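Local coordinates for decapping and exoribonuclease protein 1 (Kluyveromyces lactis, PDB 4GPS) that removes NAD caps and whole m7G cap structures from the 5' ends of RNAs and degrades RNA as a metal-dependent 5'-3' exoribonuclease, at residues 81-85 against 266-270; 133-139 against 241-246; 175-181 against 272-278. All coordinates share one frame; numbering follows the deposited sequence.

Contact 1: 81-85 against 266-270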
loop_
_atom_site.group_PDB
_atom_site.type_symbol
_atom_site.label_atom_id
_atom_site.label_comp_id
_atom_site.label_asym_id
_atom_site.label_seq_id
_atom_site.Cartn_x
_atom_site.Cartn_y
_atom_site.Cartn_z
ATOM N N LYS A 81 13.428 -4.981 3.813
ATOM C CA LYS A 81 12.878 -3.747 3.248
ATOM C C LYS A 81 12.520 -4.043 1.785
ATOM O O LYS A 81 13.266 -4.732 1.102
ATOM C CB LYS A 81 13.888 -2.597 3.348
ATOM C CG LYS A 81 13.765 -1.792 4.641
ATOM C CD LYS A 81 14.715 -0.582 4.611
ATOM C CE LYS A 81 15.005 -0.004 6.019
ATOM N NZ LYS A 81 13.825 0.698 6.639
ATOM N N LEU A 82 11.373 -3.562 1.317
ATOM C CA LEU A 82 10.998 -3.824 -0.062
ATOM C C LEU A 82 11.783 -2.921 -1.001
ATOM O O LEU A 82 12.233 -3.351 -2.068
ATOM C CB LEU A 82 9.498 -3.632 -0.254
ATOM C CG LEU A 82 8.649 -4.636 0.532
ATOM C CD1 LEU A 82 7.164 -4.310 0.350
ATOM C CD2 LEU A 82 8.960 -6.076 0.069
ATOM N N LEU A 83 11.981 -1.679 -0.581
ATOM C CA LEU A 83 12.714 -0.696 -1.383
ATOM C C LEU A 83 13.940 -0.214 -0.634
ATOM O O LEU A 83 13.970 -0.241 0.586
ATOM C CB LEU A 83 11.800 0.498 -1.702
ATOM C CG LEU A 83 10.606 0.149 -2.599
ATOM C CD1 LEU A 83 9.636 1.325 -2.663
ATOM C CD2 LEU A 83 11.130 -0.260 -4.009
ATOM N N THR A 84 14.973 0.192 -1.357
ATOM C CA THR A 84 16.172 0.712 -0.702
ATOM C C THR A 84 16.290 2.211 -1.038
ATOM O O THR A 84 15.900 2.644 -2.121
ATOM C CB THR A 84 17.443 -0.086 -1.137
ATOM O OG1 THR A 84 17.462 -0.230 -2.554
ATOM C CG2 THR A 84 17.415 -1.487 -0.566
ATOM N N ASP A 85 16.802 3.003 -0.101
ATOM C CA ASP A 85 16.958 4.454 -0.289
ATOM C C ASP A 85 15.600 5.068 -0.531
ATOM O O ASP A 85 15.442 5.981 -1.311
ATOM C CB ASP A 85 17.879 4.801 -1.476
ATOM C CG ASP A 85 19.335 4.350 -1.256
ATOM O OD1 ASP A 85 19.761 4.180 -0.072
ATOM O OD2 ASP A 85 20.052 4.177 -2.277
ATOM N N HIS A 266 10.005 7.779 -3.497
ATOM C CA HIS A 266 10.877 7.193 -4.505
ATOM C C HIS A 266 11.777 6.167 -3.834
ATOM O O HIS A 266 12.280 6.369 -2.724
ATOM C CB HIS A 266 11.710 8.291 -5.199
ATOM C CG HIS A 266 12.623 7.790 -6.277
ATOM N ND1 HIS A 266 13.885 7.301 -6.022
ATOM C CD2 HIS A 266 12.465 7.729 -7.622
ATOM C CE1 HIS A 266 14.469 6.962 -7.158
ATOM N NE2 HIS A 266 13.627 7.214 -8.145
ATOM N N GLY A 267 11.981 5.055 -4.519
ATOM C CA GLY A 267 12.788 4.018 -3.940
ATOM C C GLY A 267 13.350 3.121 -5.000
ATOM O O GLY A 267 12.852 3.062 -6.123
ATOM N N SER A 268 14.393 2.401 -4.622
ATOM C CA SER A 268 15.073 1.517 -5.548
ATOM C C SER A 268 14.654 0.090 -5.253
ATOM O O SER A 268 14.577 -0.329 -4.092
ATOM C CB SER A 268 16.588 1.680 -5.385
ATOM O OG SER A 268 17.271 0.955 -6.371
ATOM N N LEU A 269 14.358 -0.646 -6.311
ATOM C CA LEU A 269 13.951 -2.020 -6.174
ATOM C C LEU A 269 15.063 -2.925 -6.709
ATOM O O LEU A 269 15.336 -4.002 -6.151
ATOM C CB LEU A 269 12.630 -2.197 -6.941
ATOM C CG LEU A 269 12.041 -3.368 -7.733
ATOM C CD1 LEU A 269 12.749 -4.672 -7.560
ATOM C CD2 LEU A 269 10.611 -3.501 -7.309
ATOM N N ASN A 270 15.727 -2.426 -7.751
ATOM C CA ASN A 270 16.790 -3.116 -8.486
ATOM C C ASN A 270 17.912 -2.233 -8.914
ATOM O O ASN A 270 17.859 -1.027 -8.803
ATOM C CB ASN A 270 16.260 -3.643 -9.825
ATOM C CG ASN A 270 15.953 -5.043 -9.765
ATOM O OD1 ASN A 270 16.060 -5.642 -8.697
ATOM N ND2 ASN A 270 15.561 -5.617 -10.881
HETATM O O HOH W 1 17.794 -1.745 -4.521
#
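Thr84 and Ser268 meet as an antiparallel hydrogen-bonded pair, a single beta bridge where the chain entering strand 86-95 comes alongside the end of strand 259-268 in this PD-(D/E)XK nuclease fold. The backbone closes the pair in both directions. Thr84 N gives its hydrogen to Ser268 O at 2.8 Å, and Ser268 N returns one to Thr84 O at 2.9 Å; both donors lie in the plane of the carbonyl they address. Ser268 O has a further neighbour in the CA-H of Leu83, whose CA stands 3.3 Å from that oxygen in a bent CA-H...O contact of 129° at the hydrogen.

The two residues of the bridge send their side chains to the same side of the strands. Thr84 OG1 lies between its own backbone N and carbonyl carbon (chi1 47°), which brings it within 3.5 Å of Ser268 CB. A water 2.5 Å from Thr84 OG1 also makes a weak bond with Ser268 OG. That serine oxygen, swung beside its carbonyl carbon, has its main partner in Lys175 NZ. Gly267 next door has no side chain, and a CB there would run into that of Leu83. Leu83 and Leu269 add an apolar touch, with Leu83 CD2 lying 3.8 Å from Leu269 CB.

Further out, Leu82 N is fixed by the side-chain oxygen of Asn319, while the Leu82 side chain packs on Trp315 and Ile316 of helix 305-319 and on Phe377 of helix 370-393. The same phenylalanine touches Leu269, whose backbone O takes a hydrogen bond from Gln378 NE2.

Contact 2: 133-139 against 241-246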
loop_
_atom_site.group_PDB
_atom_site.type_symbol
_atom_site.label_atom_id
_atom_site.label_comp_id
_atom_site.label_asym_id
_atom_site.label_seq_id
_atom_site.Cartn_x
_atom_site.Cartn_y
_atom_site.Cartn_z
ATOM N N SER A 133 -13.879 9.385 25.223
ATOM C CA SER A 133 -14.118 10.095 23.958
ATOM C C SER A 133 -13.671 9.236 22.770
ATOM O O SER A 133 -13.821 9.640 21.618
ATOM C CB SER A 133 -13.315 11.380 23.904
ATOM O OG SER A 133 -13.146 11.890 25.199
ATOM N N PHE A 134 -13.084 8.079 23.058
ATOM C CA PHE A 134 -12.620 7.162 22.028
ATOM C C PHE A 134 -13.079 5.732 22.314
ATOM O O PHE A 134 -13.815 5.124 21.530
ATOM C CB PHE A 134 -11.094 7.200 21.933
ATOM C CG PHE A 134 -10.541 8.551 21.583
ATOM C CD1 PHE A 134 -9.946 9.343 22.549
ATOM C CD2 PHE A 134 -10.602 9.029 20.267
ATOM C CE1 PHE A 134 -9.416 10.587 22.206
ATOM C CE2 PHE A 134 -10.070 10.286 19.918
ATOM C CZ PHE A 134 -9.480 11.057 20.881
ATOM N N ILE A 135 -12.656 5.196 23.448
ATOM C CA ILE A 135 -13.027 3.835 23.804
ATOM C C ILE A 135 -14.508 3.724 24.227
ATOM O O ILE A 135 -14.954 4.332 25.215
ATOM C CB ILE A 135 -12.106 3.331 24.930
ATOM C CG1 ILE A 135 -10.639 3.401 24.474
ATOM C CG2 ILE A 135 -12.491 1.906 25.319
ATOM C CD1 ILE A 135 -10.326 2.507 23.249
ATOM N N GLY A 136 -15.275 2.952 23.473
ATOM C CA GLY A 136 -16.682 2.772 23.801
ATOM C C GLY A 136 -17.615 3.399 22.778
ATOM O O GLY A 136 -18.822 3.167 22.777
ATOM N N ILE A 137 -17.034 4.192 21.896
ATOM C CA ILE A 137 -17.774 4.872 20.865
ATOM C C ILE A 137 -18.168 3.915 19.761
ATOM O O ILE A 137 -17.366 3.107 19.292
ATOM C CB ILE A 137 -16.934 6.035 20.350
ATOM C CG1 ILE A 137 -16.957 7.120 21.427
ATOM C CG2 ILE A 137 -17.442 6.539 18.999
ATOM C CD1 ILE A 137 -16.211 8.359 21.059
ATOM N N ASP A 138 -19.431 3.988 19.378
ATOM C CA ASP A 138 -19.969 3.134 18.340
ATOM C C ASP A 138 -19.507 3.661 16.989
ATOM O O ASP A 138 -19.971 4.715 16.559
ATOM C CB ASP A 138 -21.507 3.138 18.410
ATOM C CG ASP A 138 -22.142 2.107 17.477
ATOM O OD1 ASP A 138 -21.924 0.901 17.695
ATOM O OD2 ASP A 138 -22.855 2.487 16.527
ATOM N N LEU A 139 -18.601 2.933 16.330
ATOM C CA LEU A 139 -18.083 3.334 15.023
ATOM C C LEU A 139 -19.128 3.135 13.939
ATOM O O LEU A 139 -18.856 3.303 12.759
ATOM C CB LEU A 139 -16.853 2.507 14.645
ATOM C CG LEU A 139 -15.613 2.619 15.518
ATOM C CD1 LEU A 139 -14.581 1.600 15.075
ATOM C CD2 LEU A 139 -15.064 4.016 15.428
ATOM N N ALA A 241 -15.403 6.249 9.896
ATOM C CA ALA A 241 -15.723 6.757 11.221
ATOM C C ALA A 241 -14.505 6.668 12.154
ATOM O O ALA A 241 -14.256 7.574 12.942
ATOM C CB ALA A 241 -16.896 5.985 11.818
ATOM N N LEU A 242 -13.739 5.584 12.067
ATOM C CA LEU A 242 -12.569 5.459 12.937
ATOM C C LEU A 242 -11.553 6.573 12.612
ATOM O O LEU A 242 -11.059 7.247 13.524
ATOM C CB LEU A 242 -11.925 4.063 12.811
ATOM C CG LEU A 242 -10.597 3.910 13.567
ATOM C CD1 LEU A 242 -10.812 4.050 15.077
ATOM C CD2 LEU A 242 -10.009 2.577 13.263
ATOM N N GLU A 243 -11.257 6.776 11.327
ATOM C CA GLU A 243 -10.335 7.841 10.911
ATOM C C GLU A 243 -10.892 9.194 11.392
ATOM O O GLU A 243 -10.170 10.032 11.955
ATOM C CB GLU A 243 -10.190 7.833 9.381
ATOM C CG GLU A 243 -9.400 6.605 8.891
ATOM C CD GLU A 243 -9.538 6.295 7.409
ATOM O OE1 GLU A 243 -9.002 5.241 6.979
ATOM O OE2 GLU A 243 -10.173 7.098 6.681
ATOM N N ASP A 244 -12.191 9.381 11.190
ATOM C CA ASP A 244 -12.871 10.611 11.587
ATOM C C ASP A 244 -12.649 10.926 13.068
ATOM O O ASP A 244 -12.290 12.042 13.429
ATOM C CB ASP A 244 -14.366 10.480 11.316
ATOM C CG ASP A 244 -14.997 11.793 10.915
ATOM O OD1 ASP A 244 -14.848 12.783 11.670
ATOM O OD2 ASP A 244 -15.646 11.833 9.841
ATOM N N LEU A 245 -12.875 9.926 13.913
ATOM C CA LEU A 245 -12.699 10.030 15.361
ATOM C C LEU A 245 -11.234 10.287 15.834
ATOM O O LEU A 245 -11.021 11.001 16.808
ATOM C CB LEU A 245 -13.255 8.738 16.003
ATOM C CG LEU A 245 -13.115 8.508 17.510
ATOM C CD1 LEU A 245 -14.053 9.493 18.262
ATOM C CD2 LEU A 245 -13.462 7.044 17.837
ATOM N N LEU A 246 -10.230 9.738 15.140
ATOM C CA LEU A 246 -8.821 9.898 15.557
ATOM C C LEU A 246 -8.083 11.114 14.983
ATOM O O LEU A 246 -7.069 11.557 15.516
ATOM C CB LEU A 246 -8.025 8.605 15.225
ATOM C CG LEU A 246 -8.614 7.311 15.841
ATOM C CD1 LEU A 246 -7.955 6.119 15.273
ATOM C CD2 LEU A 246 -8.496 7.305 17.340
#
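The ring of Phe134 turns an edge, not a face, to the backbone of helix 233-246: its CE2 lies 3.3 Å from Leu245 O, and that oxygen, which also takes a weak hydrogen bond from Arg113 NE, sits in the plane of the ring. The bond to CB does not itself point at the helix, yet with CG beside the backbone N (chi1 -60°) the ring reaches it. Phe134 CD2 is 3.8 Å from Leu245 CG, while Leu246 CD2 approaches the ring obliquely at 4.0 Å from Phe134 CD2. The ring also meets that of Trp125, the planes about 15° apart.

Leu245 makes most of the helix's contacts with the loop. Its chi1 of 175° sends CG toward the loop, where the two methyls meet different partners. CD1 comes to 3.4 Å from Ser133 O and approaches Ile137 CD1, whereas CD2 has Ile137 CG2 and Leu139 CD2 each 4.2 Å away. The type II turn from Phe134 to Ile137, with Gly136 at a position whose backbone angles call for glycine, bends the chain back so that phenylalanine and isoleucine can both reach this one leucine. One helical turn earlier, Leu139 CD2 lies 3.8 Å from Leu242 CA, and Ala241 CB rests 3.5 Å from Leu139 O.

No hydrogen bond links the two segments. The loop is instead tied by its backbone to Leu338 and Asn336, and the helix, which carries the metal ligand Glu243, packs through Leu242 and Leu246 on Ile294 of strand 290-297, with Val116 of helix 114-122 touching both Phe134 and Leu246.

Contact 3: 175-181 against 272-278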
loop_
_atom_site.group_PDB
_atom_site.type_symbol
_atom_site.label_atom_id
_atom_site.label_comp_id
_atom_site.label_asym_id
_atom_site.label_seq_id
_atom_site.Cartn_x
_atom_site.Cartn_y
_atom_site.Cartn_z
ATOM N N LYS A 175 17.972 3.801 -15.098
ATOM C CA LYS A 175 17.062 2.747 -14.665
ATOM C C LYS A 175 15.667 2.938 -15.232
ATOM O O LYS A 175 15.341 3.998 -15.756
ATOM C CB LYS A 175 16.991 2.727 -13.133
ATOM C CG LYS A 175 18.341 2.466 -12.490
ATOM C CD LYS A 175 18.345 2.692 -10.998
ATOM C CE LYS A 175 17.767 1.504 -10.281
ATOM N NZ LYS A 175 17.885 1.727 -8.804
ATOM N N THR A 176 14.850 1.897 -15.175
ATOM C CA THR A 176 13.452 2.019 -15.615
ATOM C C THR A 176 12.689 2.345 -14.313
ATOM O O THR A 176 12.892 1.691 -13.282
ATOM C CB THR A 176 12.904 0.686 -16.176
ATOM O OG1 THR A 176 13.602 0.340 -17.381
ATOM C CG2 THR A 176 11.411 0.801 -16.487
ATOM N N THR A 177 11.853 3.373 -14.325
ATOM C CA THR A 177 11.092 3.706 -13.125
ATOM C C THR A 177 9.633 3.339 -13.355
ATOM O O THR A 177 9.100 3.683 -14.400
ATOM C CB THR A 177 11.145 5.233 -12.811
ATOM O OG1 THR A 177 12.503 5.647 -12.625
ATOM C CG2 THR A 177 10.377 5.531 -11.528
ATOM N N PHE A 178 9.004 2.592 -12.443
ATOM C CA PHE A 178 7.557 2.327 -12.590
ATOM C C PHE A 178 6.919 3.429 -11.757
ATOM O O PHE A 178 7.361 3.683 -10.621
ATOM C CB PHE A 178 7.116 0.976 -12.017
ATOM C CG PHE A 178 7.531 -0.205 -12.843
ATOM C CD1 PHE A 178 8.847 -0.683 -12.792
ATOM C CD2 PHE A 178 6.607 -0.865 -13.641
ATOM C CE1 PHE A 178 9.238 -1.799 -13.515
ATOM C CE2 PHE A 178 6.989 -1.982 -14.367
ATOM C CZ PHE A 178 8.310 -2.457 -14.305
ATOM N N VAL A 179 5.913 4.087 -12.332
ATOM C CA VAL A 179 5.182 5.202 -11.707
ATOM C C VAL A 179 3.777 4.711 -11.356
ATOM O O VAL A 179 3.042 4.283 -12.225
ATOM C CB VAL A 179 5.100 6.370 -12.710
ATOM C CG1 VAL A 179 4.440 7.601 -12.081
ATOM C CG2 VAL A 179 6.517 6.689 -13.201
ATOM N N SER A 180 3.368 4.799 -10.098
ATOM C CA SER A 180 2.071 4.234 -9.772
ATOM C C SER A 180 1.467 4.640 -8.425
ATOM O O SER A 180 2.180 5.118 -7.548
ATOM C CB SER A 180 2.243 2.700 -9.822
ATOM O OG SER A 180 1.111 2.008 -9.348
ATOM N N LEU A 181 0.149 4.467 -8.264
ATOM C CA LEU A 181 -0.460 4.703 -6.959
ATOM C C LEU A 181 -0.024 3.467 -6.144
ATOM O O LEU A 181 0.150 2.372 -6.708
ATOM C CB LEU A 181 -1.970 4.719 -7.055
ATOM C CG LEU A 181 -2.472 5.790 -8.009
ATOM C CD1 LEU A 181 -3.961 5.546 -8.308
ATOM C CD2 LEU A 181 -2.187 7.175 -7.400
ATOM N N GLU A 272 18.266 -2.086 -11.823
ATOM C CA GLU A 272 17.688 -1.643 -13.093
ATOM C C GLU A 272 16.321 -0.961 -12.930
ATOM O O GLU A 272 15.828 -0.298 -13.852
ATOM C CB GLU A 272 17.515 -2.843 -14.029
ATOM C CG GLU A 272 18.795 -3.540 -14.461
ATOM C CD GLU A 272 18.525 -4.879 -15.133
ATOM O OE1 GLU A 272 17.525 -5.002 -15.876
ATOM O OE2 GLU A 272 19.322 -5.821 -14.927
ATOM N N ILE A 273 15.743 -1.087 -11.738
ATOM C CA ILE A 273 14.400 -0.598 -11.482
ATOM C C ILE A 273 14.174 0.303 -10.250
ATOM O O ILE A 273 14.611 -0.037 -9.167
ATOM C CB ILE A 273 13.466 -1.843 -11.336
ATOM C CG1 ILE A 273 13.447 -2.631 -12.639
ATOM C CG2 ILE A 273 12.065 -1.430 -10.874
ATOM C CD1 ILE A 273 12.815 -4.038 -12.460
ATOM N N ASP A 274 13.484 1.436 -10.431
ATOM C CA ASP A 274 13.123 2.332 -9.326
ATOM C C ASP A 274 11.603 2.400 -9.343
ATOM O O ASP A 274 10.987 2.076 -10.352
ATOM C CB ASP A 274 13.632 3.785 -9.500
ATOM C CG ASP A 274 15.098 3.947 -9.185
ATOM O OD1 ASP A 274 15.644 3.098 -8.460
ATOM O OD2 ASP A 274 15.701 4.933 -9.667
ATOM N N LEU A 275 11.016 2.856 -8.237
ATOM C CA LEU A 275 9.582 3.027 -8.128
ATOM C C LEU A 275 9.265 4.454 -7.662
ATOM O O LEU A 275 9.909 4.960 -6.742
ATOM C CB LEU A 275 8.997 2.061 -7.101
ATOM C CG LEU A 275 8.893 0.568 -7.349
ATOM C CD1 LEU A 275 7.759 0.042 -6.440
ATOM C CD2 LEU A 275 8.608 0.268 -8.815
ATOM N N LEU A 276 8.295 5.112 -8.296
ATOM C CA LEU A 276 7.879 6.455 -7.873
ATOM C C LEU A 276 6.406 6.179 -7.554
ATOM O O LEU A 276 5.608 5.946 -8.446
ATOM C CB LEU A 276 8.008 7.463 -9.008
ATOM C CG LEU A 276 7.525 8.852 -8.626
ATOM C CD1 LEU A 276 8.473 9.502 -7.640
ATOM C CD2 LEU A 276 7.457 9.696 -9.872
ATOM N N ILE A 277 6.077 6.222 -6.273
ATOM C CA ILE A 277 4.781 5.875 -5.757
ATOM C C ILE A 277 4.032 7.001 -5.077
ATOM O O ILE A 277 4.632 7.826 -4.360
ATOM C CB ILE A 277 4.968 4.732 -4.708
ATOM C CG1 ILE A 277 5.406 3.462 -5.403
ATOM C CG2 ILE A 277 3.723 4.483 -3.916
ATOM C CD1 ILE A 277 5.990 2.443 -4.415
ATOM N N GLN A 278 2.710 6.988 -5.269
ATOM C CA GLN A 278 1.814 7.954 -4.634
ATOM C C GLN A 278 0.981 7.237 -3.546
ATOM O O GLN A 278 0.312 6.241 -3.827
ATOM C CB GLN A 278 0.881 8.590 -5.660
ATOM C CG GLN A 278 -0.062 9.618 -5.040
ATOM C CD GLN A 278 -0.989 10.274 -6.078
ATOM O OE1 GLN A 278 -2.225 10.239 -5.945
ATOM N NE2 GLN A 278 -0.393 10.879 -7.105
HETATM O O HOH W 2 18.061 5.080 -8.546
HETATM O O HOH W 3 14.301 6.655 -10.781
#
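Lys175 and Asp274 form a salt bridge at the start of a parallel strand pair, 176-181 beside 273-278, in the PD-(D/E)XK nuclease domain; strand 273-285 goes on to Glu280, a probable substrate-binding residue, and the metal ligand Asp282. The lysine runs out from CB over Glu272 O, bends at chi3 (80°), and crosses the carboxylate at about a right angle. Its NZ ends 2.6 Å from Asp274 OD1, above the carboxylate plane rather than in it. The bend also lays CE against the backbone at Ile273 N, 3.6 Å away. Ser268 OG, a second partner of NZ, fixes the ammonium from the neighbouring strand. Asp274 OD2 is served by water: one molecule donates to it at 2.5 Å and also reaches Thr177 OG1, and another donates to it and accepts weakly from Lys175 NZ. With an alanine at Lys175, Asp274 OD1 is likely to lose its charged mate and Ser268 OG its main partner.

Six backbone hydrogen bonds, from Thr176 N to Glu272 O through Gln278 N to Ser180 O, bind the strands, which cross at -21°. On one face Phe178, its CG beside the backbone N, sets CD1 3.8 Å from Ile273 CG2 with that methyl at the ring edge, and Leu275 CD2 packs 3.6 Å from Phe178 CB. Phe381 of helix 370-393 meets the same ring edge-to-face. On the other face Thr177 CG2 stands 4.0 Å from Leu276 CB. Farther along, Leu181 CD2 runs alongside the extended Gln278 chain, 3.4 Å from its OE1.

The chemistry is thus divided: charge and water are gathered at the strand entrance, apolar groups follow, and at the far end Gln278 OE1 is buried without a polar partner, a probable energetic cost.

In the fold
From the N terminus, the chain first reaches 81-85, which waits some 180 residues for 266-270 to close contact 1. Contact 2 lies wholly inside that loop, joining the 133-139 loop to helix 233-246 on the opposite side of the chain's centre, about 20 Å away at the nearest atoms. Contact 3 opens at 175-181, within the loops of both others, and closes only at 272-278, after both have closed, so it crosses each of them. Contacts 1 and 3 touch, with a probable hydrogen bond of 2.8 Å between Leu275 N and Gly267 O. Contacts 1 and 3 join neighbouring strands; contact 2 joins a loop to the helix that carries the metal ligand Glu243.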